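Local coordinates for protein aminoglycoside 6-adenylyltransferase (Bacillus subtilis, PDB 2PBE) that transfers the nucleotidyl group of ATP or GTP to the 6-hydroxyl of streptomycin or streptidine, and thereby mediates bacterial resistance to streptomycin, at residues A[242-246]-A[278-282]; A[164-168]-A[183-188]; A[75-79]-A[89-93]. Residue numbers count along the deposited sequence, not the author numbering.

In the fold
Two halves of this nucleotidyltransferase illustrate two ways of joining distant residues. Contact 3 comes first along the chain, in the N-terminal half, where the loop after edge strand 70-74 is pinned to strand 90-96 of the mixed sheet. Contact 2 follows, pairing helices 151-173 and 177-204, and contact 1 closes the series by joining helices 238-263 and 270-283. Contacts 1 and 2 belong to one helical bundle: their centres are about 12 Å apart, and Leu245 packs on Ser165 and Val168. Contact 3 lies across the chain's centre, about 57 Å from contact 1 and about 49 Å from contact 2 between centres, so the contacts report on two separate parts of the fold.

Contact 1 of 3, residues A[242-246]-A[278-282]; sequences WKSLF and TEGIY
Large side chains can bridge helices whose backbones stay well apart, and residues 242-246 and 278-282 are a case in point. Both segments are regular α-helix, with Phe246 N bonded to Trp242 O and Tyr282 N to Thr278 O, each at 2.9 Å. They run nearly antiparallel at 164° (signed crossing angle -164°), and their axes approach no closer than 13.2 Å. The register sets Thr278 across from Phe246, with 9.6 Å between their CA atoms, and Tyr282 across from Trp242, with 8.5 Å.

Thr278 begins the interface: its OG1 lies 3.7 Å from Phe246 CE1, at the edge of the phenyl ring. The next contact comes one turn along, at Ile281, whose CG2 approaches Trp242 CH2 to 4.4 Å although the end of the side chain leads away. The wide gap between these neighbours in the C-terminal helical bundle, helices 238-263 and 270-283, is filled by an aromatic cluster of Trp242, Phe246 and Tyr282; helix 151-173 also packs here, Val169 touching both Trp242 and Thr278.

Tyr282, in the t rotamer (chi1 -179°), reaches across to Trp242 and Phe246, both m (chi1 -80° and -66°). Its edge meets the face of the indole in a T-shaped pair: CD1 is 3.5 Å from Trp242 CD2, and the tyrosine and five-membered ring centroids are 5.1 Å apart with planes at 65°. Tyr282 in turn offers a face to the edge of Phe246, whose CZ lies 3.6 Å from Tyr282 CD1; here the centroids are 4.9 Å apart and the planes stand at 84°.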
loop_
_atom_site.group_PDB
_atom_site.type_symbol
_atom_site.label_atom_id
_atom_site.label_comp_id
_atom_site.label_asym_id
_atom_site.label_seq_id
_atom_site.Cartn_x
_atom_site.Cartn_y
_atom_site.Cartn_z
ATOM N N TRP A 242 18.297 -16.466 -11.320
ATOM C CA TRP A 242 19.168 -15.397 -11.784
ATOM C C TRP A 242 18.311 -14.424 -12.578
ATOM O O TRP A 242 18.488 -13.207 -12.490
ATOM C CB TRP A 242 20.283 -15.946 -12.681
ATOM C CG TRP A 242 21.454 -16.556 -11.957
ATOM C CD1 TRP A 242 21.783 -17.892 -11.898
ATOM C CD2 TRP A 242 22.467 -15.865 -11.228
ATOM N NE1 TRP A 242 22.939 -18.075 -11.181
ATOM C CE2 TRP A 242 23.393 -16.856 -10.750
ATOM C CE3 TRP A 242 22.699 -14.504 -10.922
ATOM C CZ2 TRP A 242 24.538 -16.531 -9.980
ATOM C CZ3 TRP A 242 23.846 -14.166 -10.151
ATOM C CH2 TRP A 242 24.754 -15.195 -9.686
ATOM N N LYS A 243 17.386 -14.985 -13.354
ATOM C CA LYS A 243 16.481 -14.197 -14.180
ATOM C C LYS A 243 15.606 -13.311 -13.287
ATOM O O LYS A 243 15.529 -12.101 -13.496
ATOM C CB LYS A 243 15.635 -15.151 -15.035
ATOM C CG LYS A 243 14.720 -14.475 -16.058
ATOM C CD LYS A 243 14.165 -15.460 -17.095
ATOM C CE LYS A 243 13.275 -16.550 -16.509
ATOM N NZ LYS A 243 12.665 -17.372 -17.613
ATOM N N SER A 244 14.970 -13.900 -12.287
ATOM C CA SER A 244 14.127 -13.137 -11.376
ATOM C C SER A 244 14.918 -11.980 -10.771
ATOM O O SER A 244 14.433 -10.861 -10.711
ATOM C CB SER A 244 13.611 -14.028 -10.249
ATOM O OG SER A 244 12.601 -14.909 -10.705
ATOM N N LEU A 245 16.142 -12.266 -10.328
ATOM C CA LEU A 245 17.007 -11.258 -9.705
ATOM C C LEU A 245 17.384 -10.140 -10.652
ATOM O O LEU A 245 17.303 -8.961 -10.301
ATOM C CB LEU A 245 18.285 -11.913 -9.174
ATOM C CG LEU A 245 19.258 -10.920 -8.527
ATOM C CD1 LEU A 245 18.676 -10.370 -7.234
ATOM C CD2 LEU A 245 20.572 -11.627 -8.261
ATOM N N PHE A 246 17.829 -10.508 -11.847
ATOM C CA PHE A 246 18.198 -9.486 -12.809
ATOM C C PHE A 246 16.987 -8.654 -13.185
ATOM O O PHE A 246 17.121 -7.466 -13.468
ATOM C CB PHE A 246 18.822 -10.095 -14.059
ATOM C CG PHE A 246 20.146 -10.770 -13.813
ATOM C CD1 PHE A 246 21.028 -10.315 -12.806
ATOM C CD2 PHE A 246 20.546 -11.839 -14.629
ATOM C CE1 PHE A 246 22.304 -10.930 -12.622
ATOM C CE2 PHE A 246 21.811 -12.465 -14.465
ATOM C CZ PHE A 246 22.691 -12.009 -13.457
ATOM N N THR A 278 27.967 -8.598 -9.294
ATOM C CA THR A 278 27.242 -9.816 -9.649
ATOM C C THR A 278 27.500 -10.254 -11.094
ATOM O O THR A 278 27.326 -11.426 -11.436
ATOM C CB THR A 278 25.715 -9.701 -9.403
ATOM O OG1 THR A 278 25.042 -9.462 -10.643
ATOM C CG2 THR A 278 25.406 -8.580 -8.434
ATOM N N GLU A 279 27.941 -9.325 -11.934
ATOM C CA GLU A 279 28.248 -9.663 -13.312
ATOM C C GLU A 279 29.530 -10.489 -13.266
ATOM O O GLU A 279 29.665 -11.482 -13.976
ATOM C CB GLU A 279 28.450 -8.393 -14.138
ATOM C CG GLU A 279 27.748 -8.420 -15.500
ATOM C CD GLU A 279 27.444 -7.022 -16.064
ATOM O OE1 GLU A 279 28.364 -6.169 -16.125
ATOM O OE2 GLU A 279 26.283 -6.777 -16.465
ATOM N N GLY A 280 30.462 -10.081 -12.404
ATOM C CA GLY A 280 31.722 -10.790 -12.275
ATOM C C GLY A 280 31.534 -12.245 -11.908
ATOM O O GLY A 280 32.179 -13.137 -12.450
ATOM N N ILE A 281 30.610 -12.481 -10.990
ATOM C CA ILE A 281 30.312 -13.825 -10.512
ATOM C C ILE A 281 29.426 -14.643 -11.460
ATOM O O ILE A 281 29.636 -15.853 -11.621
ATOM C CB ILE A 281 29.676 -13.728 -9.108
ATOM C CG1 ILE A 281 30.750 -13.222 -8.134
ATOM C CG2 ILE A 281 29.063 -15.065 -8.675
ATOM C CD1 ILE A 281 30.190 -12.687 -6.859
ATOM N N TYR A 282 28.460 -13.983 -12.086
ATOM C CA TYR A 282 27.544 -14.630 -13.015
ATOM C C TYR A 282 28.272 -15.255 -14.204
ATOM O O TYR A 282 27.962 -16.380 -14.613
ATOM C CB TYR A 282 26.519 -13.610 -13.503
ATOM C CG TYR A 282 25.495 -14.186 -14.461
ATOM C CD1 TYR A 282 24.524 -15.115 -14.014
ATOM C CD2 TYR A 282 25.505 -13.828 -15.840
ATOM C CE1 TYR A 282 23.574 -15.692 -14.922
ATOM C CE2 TYR A 282 24.554 -14.402 -16.764
ATOM C CZ TYR A 282 23.598 -15.334 -16.285
ATOM O OH TYR A 282 22.695 -15.923 -17.141
#

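Contact 2 of 3, residues A[164-168]-A[183-188]; sequences VSTYV and HLNEIV
A seam built mainly of valines between two antiparallel helices is exemplified by residues 164-168 and 183-188. The segments are helical and almost exactly antiparallel (174°), with axes 9.5 Å apart; CA atoms pair Ser165 with Val188 at 6.0 Å and Val168 with His183 at 6.3 Å. The second segment widens into a π-type turn at 184-188, and Val188 N bonds to His183 O at 3.1 Å.

Val164 (t) leads with three neighbours: its CG2 meets Ile187 CG2 at 3.5 Å, while its CG1 lies 4.1 Å from both Val188 CG2 and His183 CB. At Ser165, CA is 3.8 Å and CB 4.4 Å from Val188 CG2; its hydroxyl is hydrogen-bonded to Tyr249. Tyr167 and His183, both m, form a T-shaped pair in which the tyrosine edge points at the imidazole face, the centroids 5.4 Å apart and the planes at 75°; Tyr167 CB also touches His183 CD2 at 3.6 Å. Val168 (t) completes the seam, its CG2 lying 3.8 Å from His183 CB, 4.0 Å from Val188 CG2 and 3.9 Å from Leu184 N.

Helices 151-173 and 177-204 thus form an antiparallel hairpin. Helix 238-263 packs against both, through Leu245 on Ser165 and Met241 and Ser244 on Leu184, while helix 270-283 meets Thr166.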
loop_
_atom_site.group_PDB
_atom_site.type_symbol
_atom_site.label_atom_id
_atom_site.label_comp_id
_atom_site.label_asym_id
_atom_site.label_seq_id
_atom_site.Cartn_x
_atom_site.Cartn_y
_atom_site.Cartn_z
ATOM N N VAL A 164 21.409 -6.583 0.169
ATOM C CA VAL A 164 20.815 -7.880 0.389
ATOM C C VAL A 164 20.818 -8.641 -0.929
ATOM O O VAL A 164 20.814 -9.878 -0.973
ATOM C CB VAL A 164 19.400 -7.730 0.916
ATOM C CG1 VAL A 164 18.730 -9.089 1.031
ATOM C CG2 VAL A 164 19.449 -7.036 2.275
ATOM N N SER A 165 20.841 -7.877 -2.010
ATOM C CA SER A 165 20.850 -8.458 -3.332
ATOM C C SER A 165 22.069 -9.363 -3.535
ATOM O O SER A 165 21.981 -10.393 -4.221
ATOM C CB SER A 165 20.854 -7.340 -4.368
ATOM O OG SER A 165 20.753 -7.878 -5.655
ATOM N N THR A 166 23.202 -8.989 -2.937
ATOM C CA THR A 166 24.426 -9.789 -3.060
ATOM C C THR A 166 24.299 -11.127 -2.342
ATOM O O THR A 166 25.031 -12.077 -2.639
ATOM C CB THR A 166 25.658 -9.095 -2.475
ATOM O OG1 THR A 166 25.505 -8.973 -1.058
ATOM C CG2 THR A 166 25.855 -7.737 -3.099
ATOM N N TYR A 167 23.397 -11.181 -1.367
ATOM C CA TYR A 167 23.180 -12.413 -0.630
ATOM C C TYR A 167 22.533 -13.407 -1.581
ATOM O O TYR A 167 22.821 -14.592 -1.534
ATOM C CB TYR A 167 22.283 -12.162 0.579
ATOM C CG TYR A 167 22.872 -11.286 1.691
ATOM C CD1 TYR A 167 24.014 -10.454 1.478
ATOM C CD2 TYR A 167 22.252 -11.253 2.966
ATOM C CE1 TYR A 167 24.521 -9.606 2.518
ATOM C CE2 TYR A 167 22.756 -10.412 4.017
ATOM C CZ TYR A 167 23.885 -9.597 3.778
ATOM O OH TYR A 167 24.344 -8.781 4.780
ATOM N N VAL A 168 21.683 -12.902 -2.471
ATOM C CA VAL A 168 20.997 -13.743 -3.452
ATOM C C VAL A 168 22.005 -14.258 -4.486
ATOM O O VAL A 168 21.914 -15.389 -4.982
ATOM C CB VAL A 168 19.866 -12.939 -4.177
ATOM C CG1 VAL A 168 19.089 -13.832 -5.137
ATOM C CG2 VAL A 168 18.920 -12.332 -3.129
ATOM N N HIS A 183 15.823 -14.495 0.607
ATOM C CA HIS A 183 16.237 -13.102 0.586
ATOM C C HIS A 183 15.558 -12.349 -0.557
ATOM O O HIS A 183 15.235 -11.161 -0.444
ATOM C CB HIS A 183 17.755 -12.995 0.457
ATOM C CG HIS A 183 18.491 -13.438 1.681
ATOM N ND1 HIS A 183 18.159 -12.997 2.948
ATOM C CD2 HIS A 183 19.570 -14.237 1.833
ATOM C CE1 HIS A 183 19.007 -13.498 3.824
ATOM N NE2 HIS A 183 19.873 -14.254 3.175
ATOM N N LEU A 184 15.344 -13.041 -1.667
ATOM C CA LEU A 184 14.683 -12.419 -2.795
ATOM C C LEU A 184 13.239 -12.094 -2.394
ATOM O O LEU A 184 12.772 -10.955 -2.519
ATOM C CB LEU A 184 14.671 -13.363 -3.994
ATOM C CG LEU A 184 13.896 -12.833 -5.204
ATOM C CD1 LEU A 184 14.630 -11.639 -5.796
ATOM C CD2 LEU A 184 13.713 -13.933 -6.239
ATOM N N ASN A 185 12.538 -13.105 -1.910
ATOM C CA ASN A 185 11.156 -12.942 -1.527
ATOM C C ASN A 185 10.963 -12.020 -0.347
ATOM O O ASN A 185 10.024 -11.225 -0.321
ATOM C CB ASN A 185 10.546 -14.301 -1.187
ATOM C CG ASN A 185 10.451 -15.207 -2.388
ATOM O OD1 ASN A 185 10.420 -16.427 -2.254
ATOM N ND2 ASN A 185 10.397 -14.615 -3.578
ATOM N N GLU A 186 11.857 -12.094 0.628
ATOM C CA GLU A 186 11.668 -11.297 1.821
ATOM C C GLU A 186 12.282 -9.927 1.886
ATOM O O GLU A 186 11.853 -9.120 2.701
ATOM C CB GLU A 186 12.112 -12.099 3.048
ATOM C CG GLU A 186 11.392 -13.432 3.199
ATOM C CD GLU A 186 11.722 -14.124 4.504
ATOM O OE1 GLU A 186 12.931 -14.261 4.805
ATOM O OE2 GLU A 186 10.777 -14.535 5.223
ATOM N N ILE A 187 13.268 -9.633 1.056
ATOM C CA ILE A 187 13.893 -8.321 1.133
ATOM C C ILE A 187 14.063 -7.580 -0.188
ATOM O O ILE A 187 13.630 -6.441 -0.327
ATOM C CB ILE A 187 15.261 -8.438 1.845
ATOM C CG1 ILE A 187 15.043 -8.993 3.262
ATOM C CG2 ILE A 187 15.958 -7.078 1.913
ATOM C CD1 ILE A 187 16.292 -9.567 3.913
ATOM N N VAL A 188 14.699 -8.236 -1.148
ATOM C CA VAL A 188 14.947 -7.606 -2.434
ATOM C C VAL A 188 13.687 -7.125 -3.126
ATOM O O VAL A 188 13.543 -5.926 -3.337
ATOM C CB VAL A 188 15.728 -8.554 -3.336
ATOM C CG1 VAL A 188 15.916 -7.950 -4.714
ATOM C CG2 VAL A 188 17.078 -8.840 -2.682
#

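Contact 3 of 3, residues A[75-79]-A[89-93]; sequences KPEDM and WFSYI
One carboxylate oxygen and one water carry the polar links between a loop and a β-strand where 75-79 meets 89-93. Lys75 to Asp78 form a type I β turn, closed by Asp78 N to Lys75 O at 3.0 Å, and residues 90-93 are extended. Lys75 CA lies 4.8 Å from Tyr92 CA, and Glu77 CA 5.7 Å from Phe90 CA.

Glu77 (chi1 m, chi2 p) directs OE1 at Ser91, accepting from its N at 2.8 Å and, with Ser91 in the p rotamer, from its OG at 2.7 Å. A water takes up the next two groups, accepting from Glu77 N at 2.9 Å and donating to Ser91 O at 2.8 Å. The turn follows edge strand 70-74 of the mixed sheet, so these bonds tie the beginning of the connection between two antiparallel neighbours back to strand 90-96, whose Phe90 and Tyr92 pair on to Leu106 and Leu104 of strand 101-108.

Pro76 CG makes an apolar contact with Ile93 CD1 at 3.3 Å, while aliphatic carbons of charged residues touch the rings: Asp78 CB to Phe90 CZ at 3.4 Å, Lys75 CD to Tyr92 CE1 at 3.7 Å. Lys75 NZ is salt-bridged to Asp61, and to Asp78 OD2 at 3.5 Å.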
loop_
_atom_site.group_PDB
_atom_site.type_symbol
_atom_site.label_atom_id
_atom_site.label_comp_id
_atom_site.label_asym_id
_atom_site.label_seq_id
_atom_site.Cartn_x
_atom_site.Cartn_y
_atom_site.Cartn_z
ATOM N N LYS A 75 -28.618 3.394 10.549
ATOM C CA LYS A 75 -27.944 4.691 10.516
ATOM C C LYS A 75 -28.203 5.288 11.905
ATOM O O LYS A 75 -29.199 5.978 12.120
ATOM C CB LYS A 75 -28.503 5.573 9.402
ATOM C CG LYS A 75 -28.262 5.006 8.011
ATOM C CD LYS A 75 -28.658 5.953 6.887
ATOM C CE LYS A 75 -30.152 6.000 6.642
ATOM N NZ LYS A 75 -30.530 7.108 5.699
ATOM N N PRO A 76 -27.294 5.016 12.867
ATOM C CA PRO A 76 -27.356 5.473 14.260
ATOM C C PRO A 76 -27.552 6.962 14.530
ATOM O O PRO A 76 -28.096 7.333 15.576
ATOM C CB PRO A 76 -26.037 4.971 14.840
ATOM C CG PRO A 76 -25.765 3.757 14.054
ATOM C CD PRO A 76 -26.063 4.230 12.665
ATOM N N GLU A 77 -27.113 7.816 13.619
ATOM C CA GLU A 77 -27.265 9.240 13.837
ATOM C C GLU A 77 -28.414 9.819 13.032
ATOM O O GLU A 77 -28.547 11.039 12.904
ATOM C CB GLU A 77 -25.950 9.955 13.527
ATOM C CG GLU A 77 -24.798 9.586 14.483
ATOM C CD GLU A 77 -24.291 8.147 14.296
ATOM O OE1 GLU A 77 -24.085 7.732 13.128
ATOM O OE2 GLU A 77 -24.086 7.431 15.310
ATOM N N ASP A 78 -29.258 8.940 12.495
ATOM C CA ASP A 78 -30.401 9.379 11.706
ATOM C C ASP A 78 -31.644 8.615 12.113
ATOM O O ASP A 78 -32.424 8.184 11.272
ATOM C CB ASP A 78 -30.122 9.194 10.213
ATOM C CG ASP A 78 -31.158 9.879 9.331
ATOM O OD1 ASP A 78 -31.601 10.994 9.675
ATOM O OD2 ASP A 78 -31.520 9.295 8.288
HETATM N N MSE A 79 -31.834 8.443 13.413
HETATM C CA MSE A 79 -33.003 7.729 13.892
HETATM C C MSE A 79 -33.830 8.621 14.803
HETATM O O MSE A 79 -33.289 9.491 15.505
HETATM C CB MSE A 79 -32.572 6.477 14.630
HETATM C CG MSE A 79 -31.651 5.607 13.804
HETATM SE SE MSE A 79 -31.288 3.885 14.604
HETATM C CE MSE A 79 -30.176 4.430 16.091
ATOM N N TRP A 89 -20.319 13.170 13.450
ATOM C CA TRP A 89 -20.120 11.969 12.676
ATOM C C TRP A 89 -21.456 11.523 12.148
ATOM O O TRP A 89 -22.512 12.031 12.534
ATOM C CB TRP A 89 -19.609 10.820 13.524
ATOM C CG TRP A 89 -18.254 10.895 14.203
ATOM C CD1 TRP A 89 -17.656 9.846 14.847
ATOM C CD2 TRP A 89 -17.387 12.023 14.386
ATOM N NE1 TRP A 89 -16.489 10.237 15.426
ATOM C CE2 TRP A 89 -16.282 11.563 15.168
ATOM C CE3 TRP A 89 -17.421 13.373 13.981
ATOM C CZ2 TRP A 89 -15.214 12.410 15.560
ATOM C CZ3 TRP A 89 -16.364 14.228 14.369
ATOM C CH2 TRP A 89 -15.266 13.732 15.160
ATOM N N PHE A 90 -21.373 10.527 11.282
ATOM C CA PHE A 90 -22.530 9.897 10.691
ATOM C C PHE A 90 -21.982 8.545 10.277
ATOM O O PHE A 90 -20.985 8.460 9.560
ATOM C CB PHE A 90 -23.015 10.667 9.466
ATOM C CG PHE A 90 -24.451 10.394 9.130
ATOM C CD1 PHE A 90 -25.486 10.958 9.900
ATOM C CD2 PHE A 90 -24.782 9.538 8.066
ATOM C CE1 PHE A 90 -26.846 10.673 9.612
ATOM C CE2 PHE A 90 -26.144 9.236 7.763
ATOM C CZ PHE A 90 -27.180 9.809 8.543
ATOM N N SER A 91 -22.617 7.485 10.746
ATOM C CA SER A 91 -22.139 6.166 10.411
ATOM C C SER A 91 -23.230 5.283 9.842
ATOM O O SER A 91 -24.393 5.661 9.796
ATOM C CB SER A 91 -21.546 5.531 11.648
ATOM O OG SER A 91 -22.499 5.535 12.682
ATOM N N TYR A 92 -22.831 4.094 9.416
ATOM C CA TYR A 92 -23.735 3.122 8.839
ATOM C C TYR A 92 -23.321 1.767 9.367
ATOM O O TYR A 92 -22.130 1.497 9.491
ATOM C CB TYR A 92 -23.589 3.108 7.322
ATOM C CG TYR A 92 -23.794 4.447 6.650
ATOM C CD1 TYR A 92 -25.068 4.809 6.136
ATOM C CD2 TYR A 92 -22.722 5.373 6.512
ATOM C CE1 TYR A 92 -25.274 6.062 5.492
ATOM C CE2 TYR A 92 -22.910 6.644 5.879
ATOM C CZ TYR A 92 -24.195 6.976 5.369
ATOM O OH TYR A 92 -24.409 8.183 4.747
ATOM N N ILE A 93 -24.281 0.919 9.715
ATOM C CA ILE A 93 -23.923 -0.419 10.156
ATOM C C ILE A 93 -24.630 -1.260 9.117
ATOM O O ILE A 93 -25.861 -1.196 9.001
ATOM C CB ILE A 93 -24.439 -0.782 11.581
ATOM C CG1 ILE A 93 -23.616 -0.059 12.648
ATOM C CG2 ILE A 93 -24.286 -2.282 11.833
ATOM C CD1 ILE A 93 -23.819 1.414 12.701
HETATM O O HOH W 1 -26.131 7.578 10.854
#